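Local coordinates for protein inactive glucansucrase (Lactobacillus reuteri, PDB 5JBD) that is an inactive glucansucrase of glycosyl hydrolase family 70, built around a TIM-barrel domain and binding a calcium ion, at residues A[252-256]-A[291-295]; A[258-262]-A[746-750]; A[541-545]-A[609-613]; A[544-548]-A[601-605]. Residues are numbered along the deposited sequence.

Interaction 1 (A[252-256]-A[291-295])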
loop_
_atom_site.group_PDB
_atom_site.type_symbol
_atom_site.label_atom_id
_atom_site.label_comp_id
_atom_site.label_asym_id
_atom_site.label_seq_id
_atom_site.Cartn_x
_atom_site.Cartn_y
_atom_site.Cartn_z
ATOM N N GLN A 252 -12.843 -15.280 2.382
ATOM C CA GLN A 252 -13.207 -14.675 3.677
ATOM C C GLN A 252 -12.750 -15.573 4.823
ATOM O O GLN A 252 -12.213 -15.074 5.812
ATOM C CB GLN A 252 -14.704 -14.380 3.752
ATOM C CG GLN A 252 -15.121 -13.263 2.806
ATOM C CD GLN A 252 -16.593 -12.917 2.876
ATOM O OE1 GLN A 252 -17.387 -13.577 3.551
ATOM N NE2 GLN A 252 -16.968 -11.855 2.176
ATOM N N ALA A 253 -12.916 -16.897 4.667
ATOM C CA ALA A 253 -12.396 -17.843 5.650
ATOM C C ALA A 253 -10.865 -17.799 5.720
ATOM O O ALA A 253 -10.296 -17.824 6.812
ATOM C CB ALA A 253 -12.891 -19.258 5.358
ATOM N N GLU A 254 -10.195 -17.709 4.573
ATOM C CA GLU A 254 -8.724 -17.579 4.556
ATOM C C GLU A 254 -8.201 -16.318 5.278
ATOM O O GLU A 254 -7.154 -16.373 5.935
ATOM C CB GLU A 254 -8.165 -17.701 3.116
ATOM C CG GLU A 254 -6.678 -17.373 2.909
ATOM C CD GLU A 254 -5.707 -18.174 3.771
ATOM O OE1 GLU A 254 -6.082 -19.234 4.322
ATOM O OE2 GLU A 254 -4.538 -17.729 3.892
ATOM N N ASN A 255 -8.920 -15.201 5.189
ATOM C CA ASN A 255 -8.524 -13.985 5.942
ATOM C C ASN A 255 -8.552 -14.225 7.455
ATOM O O ASN A 255 -7.640 -13.780 8.175
ATOM C CB ASN A 255 -9.411 -12.783 5.587
ATOM C CG ASN A 255 -9.222 -12.315 4.159
ATOM O OD1 ASN A 255 -8.130 -12.435 3.575
ATOM N ND2 ASN A 255 -10.290 -11.775 3.585
ATOM N N LEU A 256 -9.576 -14.952 7.917
ATOM C CA LEU A 256 -9.693 -15.336 9.322
ATOM C C LEU A 256 -8.513 -16.198 9.747
ATOM O O LEU A 256 -7.933 -15.961 10.811
ATOM C CB LEU A 256 -11.021 -16.052 9.600
ATOM C CG LEU A 256 -12.273 -15.208 9.412
ATOM C CD1 LEU A 256 -13.521 -16.058 9.532
ATOM C CD2 LEU A 256 -12.318 -14.075 10.419
ATOM N N ASP A 291 -17.408 -6.758 4.325
ATOM C CA ASP A 291 -17.599 -7.990 5.097
ATOM C C ASP A 291 -16.367 -8.352 5.912
ATOM O O ASP A 291 -16.497 -8.849 7.032
ATOM C CB ASP A 291 -17.877 -9.191 4.191
ATOM C CG ASP A 291 -19.177 -9.103 3.436
ATOM O OD1 ASP A 291 -20.036 -8.233 3.724
ATOM O OD2 ASP A 291 -19.341 -9.941 2.517
ATOM N N VAL A 292 -15.172 -8.135 5.348
ATOM C CA VAL A 292 -13.940 -8.575 6.015
ATOM C C VAL A 292 -13.628 -7.746 7.262
ATOM O O VAL A 292 -12.972 -8.233 8.176
ATOM C CB VAL A 292 -12.717 -8.638 5.073
ATOM C CG1 VAL A 292 -13.012 -9.513 3.859
ATOM C CG2 VAL A 292 -12.236 -7.248 4.662
ATOM N N LEU A 293 -14.137 -6.518 7.320
ATOM C CA LEU A 293 -14.019 -5.704 8.535
ATOM C C LEU A 293 -14.957 -6.218 9.630
ATOM O O LEU A 293 -14.560 -6.298 10.784
ATOM C CB LEU A 293 -14.267 -4.227 8.228
ATOM C CG LEU A 293 -13.462 -3.609 7.077
ATOM C CD1 LEU A 293 -13.945 -2.194 6.807
ATOM C CD2 LEU A 293 -11.976 -3.609 7.389
ATOM N N ASP A 294 -16.183 -6.591 9.267
ATOM C CA ASP A 294 -17.105 -7.254 10.201
ATOM C C ASP A 294 -16.485 -8.534 10.765
ATOM O O ASP A 294 -16.514 -8.782 11.963
ATOM C CB ASP A 294 -18.424 -7.628 9.508
ATOM C CG ASP A 294 -19.305 -6.430 9.192
ATOM O OD1 ASP A 294 -19.193 -5.369 9.846
ATOM O OD2 ASP A 294 -20.154 -6.556 8.289
ATOM N N GLN A 295 -15.925 -9.340 9.867
ATOM C CA GLN A 295 -15.396 -10.675 10.216
ATOM C C GLN A 295 -14.156 -10.599 11.086
ATOM O O GLN A 295 -14.022 -11.373 12.037
ATOM C CB GLN A 295 -15.149 -11.478 8.934
ATOM C CG GLN A 295 -16.480 -11.853 8.287
ATOM C CD GLN A 295 -16.427 -12.122 6.799
ATOM O OE1 GLN A 295 -15.410 -11.894 6.127
ATOM N NE2 GLN A 295 -17.563 -12.572 6.265
HETATM O O HOH W 1 -12.747 -12.416 6.242
#

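Interaction 2 (A[258-262]-A[746-750])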
loop_
_atom_site.group_PDB
_atom_site.type_symbol
_atom_site.label_atom_id
_atom_site.label_comp_id
_atom_site.label_asym_id
_atom_site.label_seq_id
_atom_site.Cartn_x
_atom_site.Cartn_y
_atom_site.Cartn_z
ATOM N N TRP A 258 -5.543 -16.165 8.338
ATOM C CA TRP A 258 -4.384 -15.265 8.299
ATOM C C TRP A 258 -4.310 -14.373 9.541
ATOM O O TRP A 258 -3.241 -14.184 10.132
ATOM C CB TRP A 258 -4.463 -14.391 7.041
ATOM C CG TRP A 258 -3.207 -13.656 6.655
ATOM C CD1 TRP A 258 -1.921 -13.977 6.979
ATOM C CD2 TRP A 258 -3.125 -12.511 5.798
ATOM N NE1 TRP A 258 -1.052 -13.091 6.398
ATOM C CE2 TRP A 258 -1.766 -12.186 5.663
ATOM C CE3 TRP A 258 -4.073 -11.726 5.145
ATOM C CZ2 TRP A 258 -1.327 -11.097 4.905
ATOM C CZ3 TRP A 258 -3.641 -10.657 4.376
ATOM C CH2 TRP A 258 -2.279 -10.355 4.258
ATOM N N GLU A 259 -5.461 -13.830 9.931
ATOM C CA GLU A 259 -5.554 -13.016 11.149
ATOM C C GLU A 259 -5.188 -13.819 12.393
ATOM O O GLU A 259 -4.404 -13.354 13.224
ATOM C CB GLU A 259 -6.955 -12.417 11.268
ATOM C CG GLU A 259 -7.246 -11.361 10.199
ATOM C CD GLU A 259 -8.717 -11.201 9.869
ATOM O OE1 GLU A 259 -9.565 -11.606 10.690
ATOM O OE2 GLU A 259 -9.030 -10.694 8.764
ATOM N N TYR A 260 -5.701 -15.052 12.474
ATOM C CA TYR A 260 -5.395 -15.936 13.591
ATOM C C TYR A 260 -3.881 -16.217 13.663
ATOM O O TYR A 260 -3.291 -16.214 14.748
ATOM C CB TYR A 260 -6.206 -17.245 13.503
ATOM C CG TYR A 260 -5.904 -18.208 14.631
ATOM C CD1 TYR A 260 -6.466 -18.040 15.898
ATOM C CD2 TYR A 260 -5.007 -19.259 14.446
ATOM C CE1 TYR A 260 -6.156 -18.901 16.940
ATOM C CE2 TYR A 260 -4.699 -20.132 15.475
ATOM C CZ TYR A 260 -5.268 -19.956 16.710
ATOM O OH TYR A 260 -4.940 -20.838 17.713
ATOM N N PHE A 261 -3.264 -16.427 12.504
ATOM C CA PHE A 261 -1.814 -16.661 12.403
ATOM C C PHE A 261 -1.008 -15.486 12.943
ATOM O O PHE A 261 -0.130 -15.648 13.795
ATOM C CB PHE A 261 -1.455 -16.926 10.934
ATOM C CG PHE A 261 0.019 -17.065 10.651
ATOM C CD1 PHE A 261 0.686 -18.256 10.911
ATOM C CD2 PHE A 261 0.726 -16.021 10.056
ATOM C CE1 PHE A 261 2.041 -18.396 10.617
ATOM C CE2 PHE A 261 2.074 -16.158 9.753
ATOM C CZ PHE A 261 2.736 -17.345 10.044
ATOM N N LEU A 262 -1.334 -14.293 12.470
ATOM C CA LEU A 262 -0.617 -13.086 12.892
ATOM C C LEU A 262 -0.811 -12.787 14.386
ATOM O O LEU A 262 0.136 -12.389 15.061
ATOM C CB LEU A 262 -1.014 -11.896 12.027
ATOM C CG LEU A 262 -0.585 -12.010 10.556
ATOM C CD1 LEU A 262 -1.277 -10.946 9.746
ATOM C CD2 LEU A 262 0.933 -11.928 10.388
ATOM N N GLU A 746 0.112 -5.263 13.411
ATOM C CA GLU A 746 0.672 -5.570 12.088
ATOM C C GLU A 746 -0.218 -4.950 11.038
ATOM O O GLU A 746 -1.443 -4.954 11.155
ATOM C CB GLU A 746 0.783 -7.093 11.849
ATOM C CG GLU A 746 1.119 -7.538 10.423
ATOM C CD GLU A 746 2.484 -7.086 9.890
ATOM O OE1 GLU A 746 3.030 -6.033 10.331
ATOM O OE2 GLU A 746 2.997 -7.783 8.976
ATOM N N ASP A 747 0.430 -4.397 10.028
ATOM C CA ASP A 747 -0.206 -3.904 8.824
ATOM C C ASP A 747 -0.674 -5.115 8.030
ATOM O O ASP A 747 0.149 -5.827 7.456
ATOM C CB ASP A 747 0.827 -3.097 8.016
ATOM C CG ASP A 747 0.212 -2.030 7.145
ATOM O OD1 ASP A 747 -0.866 -2.281 6.577
ATOM O OD2 ASP A 747 0.832 -0.929 7.029
ATOM N N ILE A 748 -1.981 -5.353 8.009
ATOM C CA ILE A 748 -2.564 -6.517 7.315
ATOM C C ILE A 748 -3.106 -6.027 5.980
ATOM O O ILE A 748 -3.760 -4.985 5.927
ATOM C CB ILE A 748 -3.616 -7.287 8.167
ATOM C CG1 ILE A 748 -4.034 -8.590 7.457
ATOM C CG2 ILE A 748 -4.844 -6.429 8.511
ATOM C CD1 ILE A 748 -4.910 -9.488 8.295
ATOM N N VAL A 749 -2.825 -6.788 4.917
ATOM C CA VAL A 749 -2.976 -6.307 3.540
ATOM C C VAL A 749 -3.829 -7.277 2.729
ATOM O O VAL A 749 -3.296 -8.156 2.044
ATOM C CB VAL A 749 -1.602 -6.134 2.863
ATOM C CG1 VAL A 749 -1.743 -5.529 1.462
ATOM C CG2 VAL A 749 -0.702 -5.265 3.734
ATOM N N MET A 750 -5.155 -7.104 2.809
ATOM C CA MET A 750 -6.113 -7.980 2.110
ATOM C C MET A 750 -6.442 -7.554 0.682
ATOM O O MET A 750 -7.075 -8.323 -0.040
ATOM C CB MET A 750 -7.417 -8.123 2.912
ATOM C CG MET A 750 -7.269 -8.943 4.188
ATOM S SD MET A 750 -8.755 -9.039 5.227
ATOM C CE MET A 750 -8.599 -7.501 6.162
#

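Interaction 3 (A[541-545]-A[609-613])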
loop_
_atom_site.group_PDB
_atom_site.type_symbol
_atom_site.label_atom_id
_atom_site.label_comp_id
_atom_site.label_asym_id
_atom_site.label_seq_id
_atom_site.Cartn_x
_atom_site.Cartn_y
_atom_site.Cartn_z
ATOM N N VAL A 541 -0.973 28.430 18.767
ATOM C CA VAL A 541 -0.528 28.279 17.406
ATOM C C VAL A 541 -1.062 29.397 16.518
ATOM O O VAL A 541 -2.275 29.621 16.467
ATOM C CB VAL A 541 -0.985 26.923 16.845
ATOM C CG1 VAL A 541 -0.636 26.806 15.364
ATOM C CG2 VAL A 541 -0.352 25.800 17.647
ATOM N N GLY A 542 -0.144 30.077 15.815
ATOM C CA GLY A 542 -0.478 31.094 14.802
ATOM C C GLY A 542 0.143 30.763 13.459
ATOM O O GLY A 542 1.190 30.117 13.416
ATOM N N ASN A 543 -0.522 31.147 12.366
ATOM C CA ASN A 543 -0.042 30.827 11.012
ATOM C C ASN A 543 0.236 32.076 10.154
ATOM O O ASN A 543 0.271 31.986 8.925
ATOM C CB ASN A 543 -1.017 29.879 10.294
ATOM C CG ASN A 543 -2.315 30.552 9.861
ATOM O OD1 ASN A 543 -2.641 31.647 10.302
ATOM N ND2 ASN A 543 -3.052 29.887 8.966
ATOM N N ASP A 544 0.426 33.224 10.796
ATOM C CA ASP A 544 0.785 34.476 10.100
ATOM C C ASP A 544 2.160 34.914 10.598
ATOM O O ASP A 544 2.312 35.379 11.730
ATOM C CB ASP A 544 -0.280 35.563 10.338
ATOM C CG ASP A 544 0.121 36.936 9.786
ATOM O OD1 ASP A 544 1.065 37.045 8.977
ATOM O OD2 ASP A 544 -0.527 37.918 10.170
ATOM N N SER A 545 3.159 34.765 9.728
ATOM C CA SER A 545 4.550 35.054 10.065
ATOM C C SER A 545 4.846 36.547 10.267
ATOM O O SER A 545 5.906 36.889 10.777
ATOM C CB SER A 545 5.467 34.476 8.978
ATOM O OG SER A 545 5.191 35.046 7.704
ATOM N N VAL A 609 9.131 27.425 12.703
ATOM C CA VAL A 609 7.869 28.170 12.896
ATOM C C VAL A 609 7.690 29.252 11.816
ATOM O O VAL A 609 8.611 30.039 11.543
ATOM C CB VAL A 609 7.816 28.833 14.296
ATOM C CG1 VAL A 609 6.501 29.595 14.509
ATOM C CG2 VAL A 609 8.030 27.805 15.398
ATOM N N SER A 610 6.512 29.246 11.184
ATOM C CA SER A 610 6.049 30.296 10.289
ATOM C C SER A 610 4.701 30.779 10.821
ATOM O O SER A 610 3.637 30.260 10.436
ATOM C CB SER A 610 5.919 29.748 8.878
ATOM O OG SER A 610 5.563 30.768 7.965
ATOM N N GLY A 611 4.770 31.765 11.704
ATOM C CA GLY A 611 3.655 32.152 12.571
ATOM C C GLY A 611 4.123 32.159 14.020
ATOM O O GLY A 611 5.081 32.863 14.354
ATOM N N TYR A 612 3.489 31.352 14.865
ATOM C CA TYR A 612 3.886 31.257 16.274
ATOM C C TYR A 612 3.597 29.883 16.839
ATOM O O TYR A 612 2.598 29.255 16.461
ATOM C CB TYR A 612 3.155 32.309 17.114
ATOM C CG TYR A 612 3.572 32.314 18.589
ATOM C CD1 TYR A 612 4.786 32.874 18.993
ATOM C CD2 TYR A 612 2.764 31.715 19.571
ATOM C CE1 TYR A 612 5.181 32.855 20.328
ATOM C CE2 TYR A 612 3.149 31.694 20.905
ATOM C CZ TYR A 612 4.352 32.272 21.282
ATOM O OH TYR A 612 4.727 32.257 22.613
ATOM N N LEU A 613 4.447 29.441 17.776
ATOM C CA LEU A 613 4.198 28.240 18.584
ATOM C C LEU A 613 4.567 28.500 20.036
ATOM O O LEU A 613 5.678 28.967 20.329
ATOM C CB LEU A 613 4.988 27.017 18.057
ATOM C CG LEU A 613 4.832 25.711 18.869
ATOM C CD1 LEU A 613 3.366 25.266 18.961
ATOM C CD2 LEU A 613 5.701 24.603 18.292
#

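Interaction 4 (A[544-548]-A[601-605])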
loop_
_atom_site.group_PDB
_atom_site.type_symbol
_atom_site.label_atom_id
_atom_site.label_comp_id
_atom_site.label_asym_id
_atom_site.label_seq_id
_atom_site.Cartn_x
_atom_site.Cartn_y
_atom_site.Cartn_z
ATOM N N ASP A 544 0.426 33.224 10.796
ATOM C CA ASP A 544 0.785 34.476 10.100
ATOM C C ASP A 544 2.160 34.914 10.598
ATOM O O ASP A 544 2.312 35.379 11.730
ATOM C CB ASP A 544 -0.280 35.563 10.338
ATOM C CG ASP A 544 0.121 36.936 9.786
ATOM O OD1 ASP A 544 1.065 37.045 8.977
ATOM O OD2 ASP A 544 -0.527 37.918 10.170
ATOM N N SER A 545 3.159 34.765 9.728
ATOM C CA SER A 545 4.550 35.054 10.065
ATOM C C SER A 545 4.846 36.547 10.267
ATOM O O SER A 545 5.906 36.889 10.777
ATOM C CB SER A 545 5.467 34.476 8.978
ATOM O OG SER A 545 5.191 35.046 7.704
ATOM N N ASN A 546 3.908 37.415 9.877
ATOM C CA ASN A 546 4.001 38.860 10.093
ATOM C C ASN A 546 3.116 39.387 11.238
ATOM O O ASN A 546 3.009 40.600 11.427
ATOM C CB ASN A 546 3.653 39.596 8.785
ATOM C CG ASN A 546 4.573 39.209 7.636
ATOM O OD1 ASN A 546 4.120 38.822 6.567
ATOM N ND2 ASN A 546 5.873 39.289 7.870
ATOM N N MET A 547 2.510 38.486 12.015
ATOM C CA MET A 547 1.607 38.861 13.102
ATOM C C MET A 547 2.267 39.871 14.026
ATOM O O MET A 547 3.400 39.673 14.464
ATOM C CB MET A 547 1.168 37.621 13.902
ATOM C CG MET A 547 0.158 37.892 15.010
ATOM S SD MET A 547 -0.339 36.386 15.863
ATOM C CE MET A 547 1.137 36.084 16.842
ATOM N N ALA A 548 1.557 40.968 14.304
ATOM C CA ALA A 548 2.074 42.016 15.178
ATOM C C ALA A 548 2.203 41.497 16.607
ATOM O O ALA A 548 1.416 40.652 17.049
ATOM C CB ALA A 548 1.163 43.252 15.143
ATOM N N VAL A 601 3.088 37.305 22.447
ATOM C CA VAL A 601 3.258 36.566 21.197
ATOM C C VAL A 601 3.515 37.505 20.031
ATOM O O VAL A 601 3.153 38.674 20.091
ATOM C CB VAL A 601 2.003 35.712 20.884
ATOM C CG1 VAL A 601 1.740 34.706 22.011
ATOM C CG2 VAL A 601 0.766 36.574 20.647
ATOM N N LYS A 602 4.095 36.967 18.963
ATOM C CA LYS A 602 4.263 37.673 17.685
ATOM C C LYS A 602 4.551 36.689 16.565
ATOM O O LYS A 602 4.820 35.512 16.822
ATOM C CB LYS A 602 5.401 38.686 17.770
ATOM C CG LYS A 602 6.794 38.071 17.823
ATOM C CD LYS A 602 7.865 39.126 18.092
ATOM C CE LYS A 602 8.473 39.651 16.804
ATOM N NZ LYS A 602 9.279 38.620 16.075
ATOM N N GLY A 603 4.502 37.165 15.325
ATOM C CA GLY A 603 4.863 36.357 14.168
ATOM C C GLY A 603 6.375 36.155 14.024
ATOM O O GLY A 603 7.154 37.095 14.235
ATOM N N TYR A 604 6.774 34.933 13.664
ATOM C CA TYR A 604 8.163 34.587 13.368
ATOM C C TYR A 604 8.250 33.851 12.047
ATOM O O TYR A 604 7.265 33.280 11.551
ATOM C CB TYR A 604 8.736 33.672 14.441
ATOM C CG TYR A 604 8.911 34.299 15.788
ATOM C CD1 TYR A 604 7.886 34.283 16.722
ATOM C CD2 TYR A 604 10.117 34.877 16.152
ATOM C CE1 TYR A 604 8.051 34.832 17.984
ATOM C CE2 TYR A 604 10.298 35.434 17.417
ATOM C CZ TYR A 604 9.260 35.411 18.324
ATOM O OH TYR A 604 9.414 35.959 19.579
ATOM N N SER A 605 9.452 33.833 11.492
ATOM C CA SER A 605 9.722 33.094 10.273
ATOM C C SER A 605 11.092 32.446 10.416
ATOM O O SER A 605 12.123 33.120 10.332
ATOM C CB SER A 605 9.677 34.025 9.063
ATOM O OG SER A 605 9.819 33.288 7.865
#

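Interaction 1 (A[252-256]-A[291-295])
Two neighbouring helices of the TIM barrel, 249-263 and 291-304, pack here; the axes of segments 252-256 and 291-295 approach to 10.3 Å and cross at -39°. The helices come before and after barrel strand 279-282 in the chain, and their contact is fully buried, yet much of it is polar. Asp291, in the first turn of its helix, places OD2 3.1 Å from Gln252 NE2 and accepts a hydrogen bond from it. The carboxylate suits this spot because it has acceptors to spare: Ser822 also donates to OD2, and Gln226 to OD1. Val292 follows with a short, branched side chain that fills the space between the helices, its CG1 lying 3.5 Å from Asn255 ND2 and 4.4 Å from Gln252 CG. The amide of Asn255 finds its polar partner elsewhere, in Asn246. One turn beyond Asp291, Gln295 NE2 donates to Gln252 OE1 at 2.9 Å, so the Gln252 amide donates a hydrogen bond to Asp291 and accepts one from Gln295, a double role that a carboxylate could not play. Beside this polar cluster Leu256 adds an apolar touch, with CD2 4.1 Å from Gln295 CB. A water bridges the two helices, 2.7 Å from both Gln252 O and Gln295 OE1.

Interaction 2 (A[258-262]-A[746-750])
This is a helix-on-strand contact of the TIM barrel, between outer helix 249-263 and strand 743-748 of the parallel barrel. The axes of helical segment 258-262 and strand piece 746-748 run nearly antiparallel (169°), 10.8 Å apart. Ile748 is at the centre of the contact. Its CG1 sits over the face of Trp258, 4.0 Å from the centroid of the six-membered ring, a CH-pi contact, while its CD1 reaches Glu259 CG at 3.5 Å and Leu262 CD1 at 4.2 Å. A broad, flat indole suits a place where one ring must serve several neighbours: at its edge, CH2 lies 3.3 Å from Val749 O and CZ3 4.0 Å from Met750 CG. Leu262 CD1 also meets the aliphatic CG of Glu746, at 4.2 Å. Phe280 of the adjacent strand and Met296 of helix 291-304 extend the same core. Two polar ends have partners elsewhere: Trp258 NE1 with Arg712 O and Glu746 OE2 with Ala694 N. Helix and strand are thus held mainly by van der Waals and CH-pi contacts, with no hydrogen bond between them.

Interaction 3 (A[541-545]-A[609-613])
Val541 opens the contact as part of an antiparallel pairing between strands 537-542 and 612-618. It forms a non-hydrogen-bonded pair with Leu613, and the two aliphatic side chains touch, CG2 to CD1, at 4.0 Å on the face that packs against helix 446-455. Gly542 makes the hydrogen-bonded pair with Tyr612: Gly542 N donates to Tyr612 O at 2.9 Å, and Tyr612 N to Gly542 O at 3.0 Å. That carbonyl also receives a CA-H...O contact from Gly611 CA, at 3.3 Å. At Asn543 the chain leaves the strand; its CA-to-CB bond points away from the partner, and ND2 bonds to Val352 O. Asp544 keeps only a backbone contact, its O 3.6 Å from Gly611 CA. Ser545 closes the run, with CA 3.7 Å from Gly611 N and CB 3.8 Å from Ser610 OG, a hydroxyl that Arg359 engages. Gly611 lets the chain turn a corner here: a CB would strike Gly542 O and Asn543 CA, and the backbone angles (127°/-121°) are themselves unfavourable for any other residue. The pairing is one step of the antiparallel sheet that joins 510-515, 537-542 and 612-618, consistent with the all-beta domain C beside the barrel in this family.

Interaction 4 (A[544-548]-A[601-605])
A type I beta turn, Asp544 to Met547, lies in the loop between strands 537-542 and 550-555 and rests on the end of strand 596-605. Asp544 stabilises it: with chi1 t, OD1 accepts from Asn546 N at 3.0 Å, an Asx turn. Ser545, in the p rotamer, brings CB within 3.4 Å of Tyr604 O and 4.2 Å of Ser605 CB; a small side chain fits that narrow gap. Met547, extended through chi1 and chi2 (both t), bends at chi3 (p), so CE comes 3.9 Å from Val601 CG2 and 3.5 Å from Lys602 C. This flexible chain suits a buried site beside Leu510. Lys602, p at chi1, leads its end away, NZ reaching Gly603 O at 3.2 Å and a salt bridge with Glu573. The Tyr604 CA-to-CB bond points away from the turn; its ring packs on Tyr612. Gly603 must be bare: a CB would clash with Met547 N and the carbonyls of Asp544 and Ser545, and Gly603 N donates to Met547 O at 2.9 Å.

The contacts form two pairs. Interactions 1 and 2, centres 11 Å apart, share helix 249-263, whose inward side meets helix 291-304 in one turn and the barrel strand in the next. Met750 SD touches Asn255 CG at 3.5 Å. Both lie near the calcium ion, about 9 Å from the Val292 side chain and 8 Å from that of Met750; Asn751 is one of its ligands. A glycerol, probably from the crystallisation liquor, lies about 4 Å from the Val749 side chain. Interactions 3 and 4, centres 6 Å apart, share Asp544 and Ser545 and a probable hydrogen bond, Tyr604 N to Gly611 O at 2.8 Å. Interaction 3 lies about 28 Å from interaction 2 between nearest atoms.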